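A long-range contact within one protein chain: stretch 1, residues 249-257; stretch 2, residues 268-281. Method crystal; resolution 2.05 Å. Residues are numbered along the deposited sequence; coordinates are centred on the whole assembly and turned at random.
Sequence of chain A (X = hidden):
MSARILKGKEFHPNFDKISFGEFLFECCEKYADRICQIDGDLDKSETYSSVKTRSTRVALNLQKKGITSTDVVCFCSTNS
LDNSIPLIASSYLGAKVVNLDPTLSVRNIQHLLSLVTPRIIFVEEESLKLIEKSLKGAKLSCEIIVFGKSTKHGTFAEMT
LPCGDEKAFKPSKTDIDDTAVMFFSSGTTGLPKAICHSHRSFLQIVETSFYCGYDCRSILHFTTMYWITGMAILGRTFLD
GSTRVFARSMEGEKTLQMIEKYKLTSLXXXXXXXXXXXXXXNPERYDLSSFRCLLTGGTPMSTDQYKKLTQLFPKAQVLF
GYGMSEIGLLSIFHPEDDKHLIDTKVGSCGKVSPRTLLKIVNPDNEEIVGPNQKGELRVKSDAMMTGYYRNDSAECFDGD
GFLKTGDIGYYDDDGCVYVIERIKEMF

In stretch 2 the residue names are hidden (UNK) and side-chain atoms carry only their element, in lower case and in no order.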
# COMPACT_ATOMS: atom_id res chain seq x y z
N SER A 249 -16.03 1.55 -6.08
CA SER A 249 -16.84 0.93 -5.05
C SER A 249 -16.93 -0.56 -5.26
O SER A 249 -17.02 -1.04 -6.38
CB SER A 249 -18.26 1.49 -5.07
OG SER A 249 -18.24 2.87 -4.76
N MET A 250 -16.92 -1.29 -4.16
CA MET A 250 -17.04 -2.72 -4.20
C MET A 250 -18.52 -3.08 -4.28
O MET A 250 -19.30 -2.67 -3.43
CB MET A 250 -16.40 -3.30 -2.95
CG MET A 250 -16.11 -4.78 -3.04
SD MET A 250 -17.60 -5.77 -2.90
CE MET A 250 -16.89 -7.38 -3.20
N GLU A 251 -18.88 -3.81 -5.33
CA GLU A 251 -20.19 -4.46 -5.44
C GLU A 251 -19.95 -5.89 -5.89
O GLU A 251 -19.10 -6.13 -6.74
CB GLU A 251 -21.09 -3.75 -6.45
CG GLU A 251 -21.89 -2.60 -5.87
CD GLU A 251 -21.25 -1.25 -6.11
OE1 GLU A 251 -21.05 -0.90 -7.30
OE2 GLU A 251 -20.97 -0.53 -5.13
N GLY A 252 -20.71 -6.82 -5.32
CA GLY A 252 -20.53 -8.24 -5.58
C GLY A 252 -20.59 -8.59 -7.06
O GLY A 252 -19.65 -9.17 -7.60
N GLU A 253 -21.69 -8.23 -7.69
CA GLU A 253 -21.95 -8.55 -9.08
C GLU A 253 -20.89 -7.96 -10.01
O GLU A 253 -20.32 -8.66 -10.85
CB GLU A 253 -23.32 -8.01 -9.48
CG GLU A 253 -23.88 -8.63 -10.73
CD GLU A 253 -24.68 -9.89 -10.46
OE1 GLU A 253 -24.66 -10.79 -11.32
OE2 GLU A 253 -25.34 -9.97 -9.40
N LYS A 254 -20.64 -6.67 -9.85
CA LYS A 254 -19.69 -5.97 -10.72
C LYS A 254 -18.27 -6.51 -10.54
O LYS A 254 -17.51 -6.56 -11.49
CB LYS A 254 -19.73 -4.45 -10.47
CG LYS A 254 -21.12 -3.86 -10.66
CD LYS A 254 -21.12 -2.54 -11.42
CE LYS A 254 -22.51 -2.22 -11.96
NZ LYS A 254 -22.49 -1.15 -12.99
N THR A 255 -17.93 -6.94 -9.33
CA THR A 255 -16.62 -7.52 -9.07
C THR A 255 -16.47 -8.84 -9.83
O THR A 255 -15.44 -9.08 -10.45
CB THR A 255 -16.37 -7.74 -7.57
OG1 THR A 255 -16.43 -6.49 -6.87
CG2 THR A 255 -15.00 -8.37 -7.34
N LEU A 256 -17.49 -9.69 -9.81
CA LEU A 256 -17.45 -10.94 -10.56
C LEU A 256 -17.37 -10.68 -12.06
O LEU A 256 -16.63 -11.36 -12.78
CB LEU A 256 -18.64 -11.84 -10.22
CG LEU A 256 -18.73 -12.33 -8.77
CD1 LEU A 256 -19.83 -13.38 -8.64
CD2 LEU A 256 -17.41 -12.88 -8.26
N GLN A 257 -18.12 -9.69 -12.54
CA GLN A 257 -18.04 -9.27 -13.94
C GLN A 257 -16.62 -8.83 -14.33
O GLN A 257 -16.13 -9.19 -15.41
CB GLN A 257 -19.02 -8.13 -14.23
CG GLN A 257 -20.48 -8.57 -14.25
CD GLN A 257 -21.45 -7.41 -14.08
OE1 GLN A 257 -21.09 -6.24 -14.22
NE2 GLN A 257 -22.69 -7.74 -13.77
N UNK A 268 -7.53 -7.77 -3.81
CA UNK A 268 -7.44 -7.46 -2.39
C UNK A 268 -8.69 -6.71 -1.96
O UNK A 268 -9.13 -5.78 -2.63
c UNK A 268 -6.22 -6.63 -2.03
c UNK A 268 -6.15 -6.39 1.75
c UNK A 268 -6.30 -6.07 -0.63
c UNK A 268 -6.56 -5.08 1.96
c UNK A 268 -6.85 -4.27 0.87
c UNK A 268 -6.72 -4.77 -0.41
c UNK A 268 -6.03 -6.88 0.46
N UNK A 269 -9.25 -7.12 -0.83
CA UNK A 269 -10.39 -6.44 -0.21
C UNK A 269 -10.55 -6.92 1.24
O UNK A 269 -10.26 -8.07 1.56
c UNK A 269 -12.79 -5.70 -0.57
c UNK A 269 -12.18 -8.10 -0.91
c UNK A 269 -11.69 -6.66 -1.02
N UNK A 270 -11.01 -6.03 2.11
CA UNK A 270 -11.19 -6.37 3.51
C UNK A 270 -12.27 -7.45 3.66
O UNK A 270 -13.16 -7.57 2.80
c UNK A 270 -11.53 -5.12 4.32
N UNK A 271 -12.19 -8.26 4.74
CA UNK A 271 -13.11 -9.39 4.89
C UNK A 271 -14.59 -9.04 4.75
O UNK A 271 -15.33 -9.78 4.11
c UNK A 271 -11.42 -9.50 6.57
c UNK A 271 -12.83 -9.87 6.32
c UNK A 271 -11.21 -8.20 5.84
N UNK A 272 -15.00 -7.92 5.34
CA UNK A 272 -16.42 -7.59 5.41
C UNK A 272 -17.09 -7.42 4.04
O UNK A 272 -18.25 -7.79 3.88
c UNK A 272 -16.68 -6.36 6.31
c UNK A 272 -18.49 -5.33 7.77
c UNK A 272 -16.15 -5.09 5.65
c UNK A 272 -18.17 -6.28 6.64
N UNK A 273 -16.35 -6.91 3.05
CA UNK A 273 -16.87 -6.79 1.69
C UNK A 273 -16.98 -8.13 0.95
O UNK A 273 -17.70 -8.21 -0.05
c UNK A 273 -15.02 -2.57 2.58
c UNK A 273 -17.20 -2.27 1.62
c UNK A 273 -16.03 -5.81 0.86
c UNK A 273 -16.07 -4.39 1.38
c UNK A 273 -14.99 -3.87 2.10
c UNK A 273 -17.16 -3.57 1.15
c UNK A 273 -16.12 -1.78 2.33
o UNK A 273 -16.13 -0.50 2.81
N UNK A 274 -16.30 -9.18 1.41
CA UNK A 274 -16.39 -10.49 0.75
C UNK A 274 -17.78 -11.10 0.84
O UNK A 274 -18.13 -11.95 0.02
c UNK A 274 -13.97 -11.05 1.13
c UNK A 274 -15.39 -11.53 1.29
o UNK A 274 -15.68 -11.79 2.67
N UNK A 275 -18.55 -10.68 1.84
CA UNK A 275 -19.93 -11.12 1.99
C UNK A 275 -20.80 -10.68 0.82
O UNK A 275 -21.81 -11.34 0.52
o UNK A 275 -18.43 -13.66 7.67
c UNK A 275 -18.80 -11.04 5.15
c UNK A 275 -20.59 -12.60 4.94
c UNK A 275 -18.29 -11.78 6.21
c UNK A 275 -20.52 -10.66 3.33
c UNK A 275 -18.93 -12.92 6.62
c UNK A 275 -20.08 -13.34 5.99
c UNK A 275 -19.96 -11.44 4.50
N UNK A 276 -20.42 -9.60 0.14
CA UNK A 276 -21.10 -9.21 -1.10
C UNK A 276 -20.81 -10.17 -2.26
O UNK A 276 -21.65 -10.33 -3.15
c UNK A 276 -21.12 -5.32 -1.09
o UNK A 276 -21.37 -5.08 -2.27
c UNK A 276 -21.23 -6.73 -0.53
c UNK A 276 -20.71 -7.78 -1.50
n UNK A 276 -20.74 -4.37 -0.23
N UNK A 277 -19.64 -10.81 -2.24
CA UNK A 277 -19.29 -11.80 -3.27
C UNK A 277 -20.07 -13.09 -3.09
O UNK A 277 -20.63 -13.61 -4.04
c UNK A 277 -17.00 -10.36 -4.84
c UNK A 277 -16.84 -10.94 -3.44
c UNK A 277 -17.79 -12.12 -3.24
c UNK A 277 -15.41 -11.36 -3.18
N UNK A 278 -20.10 -13.60 -1.86
CA UNK A 278 -20.75 -14.87 -1.56
C UNK A 278 -22.29 -14.80 -1.61
O UNK A 278 -22.94 -15.82 -1.67
o UNK A 278 -20.44 -14.35 0.78
c UNK A 278 -20.32 -15.39 -0.18
c UNK A 278 -18.86 -15.87 -0.22
N UNK A 279 -22.85 -13.60 -1.60
CA UNK A 279 -24.30 -13.44 -1.74
C UNK A 279 -24.74 -13.13 -3.18
O UNK A 279 -25.92 -12.88 -3.42
c UNK A 279 -24.89 -12.89 0.64
n UNK A 279 -23.85 -12.66 1.43
c UNK A 279 -24.79 -12.37 -0.77
o UNK A 279 -25.88 -13.52 1.01
N UNK A 280 -23.81 -13.17 -4.13
CA UNK A 280 -24.20 -13.06 -5.53
C UNK A 280 -24.89 -14.37 -5.90
O UNK A 280 -24.31 -15.44 -5.72
c UNK A 280 -23.42 -12.91 -7.93
c UNK A 280 -22.99 -12.83 -6.46
c UNK A 280 -22.35 -11.48 -6.17
N UNK A 281 -26.14 -14.30 -6.39
CA UNK A 281 -26.84 -15.52 -6.76
C UNK A 281 -26.31 -16.12 -8.07
O UNK A 281 -25.88 -15.39 -8.96
c UNK A 281 -28.29 -15.06 -6.92
c UNK A 281 -28.17 -13.63 -7.35
c UNK A 281 -26.94 -13.09 -6.68

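Position 268 carries one carbon followed by a ring of six carbons with no heteroatom, which is phenylalanine; Phe268 lies out of reach of the first stretch, so its bulky ring takes no space from the contact. At 269 one carbon carries two others, the fork of a β-branched aliphatic residue, and a terminal methyl approaches the side chain of Met250. This is Val269, a compact apolar group suited to a buried place beside a methionine; Val269 CG2 lies 4.2 Å from Met250 CG. Position 270 has a single carbon, so it is Ala270, which makes no contact here and asks for little room. At 271 three carbons close a ring onto the backbone nitrogen: Pro271, whose ring holds phi near a helical value, and whose nitrogen has no proton to give.

Position 272 has four carbons, forked at the first, with one arm two carbons long. That is Ile272, also out of reach; exposed as it is, it needs no partner on stretch 1. Position 273 shows one carbon, then a six-carbon ring bearing an oxygen, hence Tyr273. Tyr273 CB lies 4.0 Å from Met250 CG, while Tyr273 O is 3.4 Å from Met250 CE, so the methionine packs along the base of the residue.

At 274 one carbon carries an oxygen and a carbon, and the oxygen lies very close to the backbone O of Pro271, as a hydroxyl can. This is Thr274: its OG1 makes a very short hydrogen bond, 2.5 Å, to Pro271 O and helps to fasten the turn, and its CA-to-CB bond points away from stretch 1. Position 275 repeats the ring with one oxygen; the CA-to-CB bond of Tyr275 likewise points away, and its large exposed side chain needs no partner on stretch 1.

Position 276 has three carbons in a row, the third bearing one oxygen and one nitrogen, a glutamine. The CA-to-CB bond of Gln276 points toward stretch 1, and its long, flexible chain lets a polar end lie near the backbone of Met250 and Glu251. Position 277 has four carbons forked at the second, and an end carbon reaches Met250 and Thr255. This is Leu277: its CA-to-CB bond points sideways, but the end of the side chain comes nearer stretch 1, and Leu277 CD2 lies 3.4 Å from Met250 CE and 3.8 Å from Thr255 CG2.

At 278 one carbon again carries an oxygen and a carbon: Thr278, whose CA-to-CB bond points away, leaving its hydroxyl free to bond elsewhere in the structure. At 279 two carbons end in an oxygen and a nitrogen, giving Asn279, whose ND2 donates to Tyr275 O at 2.6 Å in a nearly straight hydrogen bond. Position 280 has one carbon carrying two, with methyls against Gly252 and Leu256. Val280 is short enough to fit against the backbone: CG2 of Val280 lies 3.5 Å from Gly252 C and CG1 of Val280 3.7 Å from Leu256 CD1. Position 281 closes three carbons onto its nitrogen, and Pro281 sits at the margin, Pro281 CD 4.4 Å from Glu253 OE2.

The contact works by close backbone approach and apolar packing. Gly252 CA comes 4.4 Å from Leu277 CA and makes a CA-H...O contact with Gln276 O at 3.4 Å; a CB there would clash with that oxygen and with Val280 CG2. Around this point Met250, Leu256, Leu277 and Val280 pack their apolar side chains together as the helices cross at 78°.

Stretch 2 268-281: FVAPIYTYQLTNVP
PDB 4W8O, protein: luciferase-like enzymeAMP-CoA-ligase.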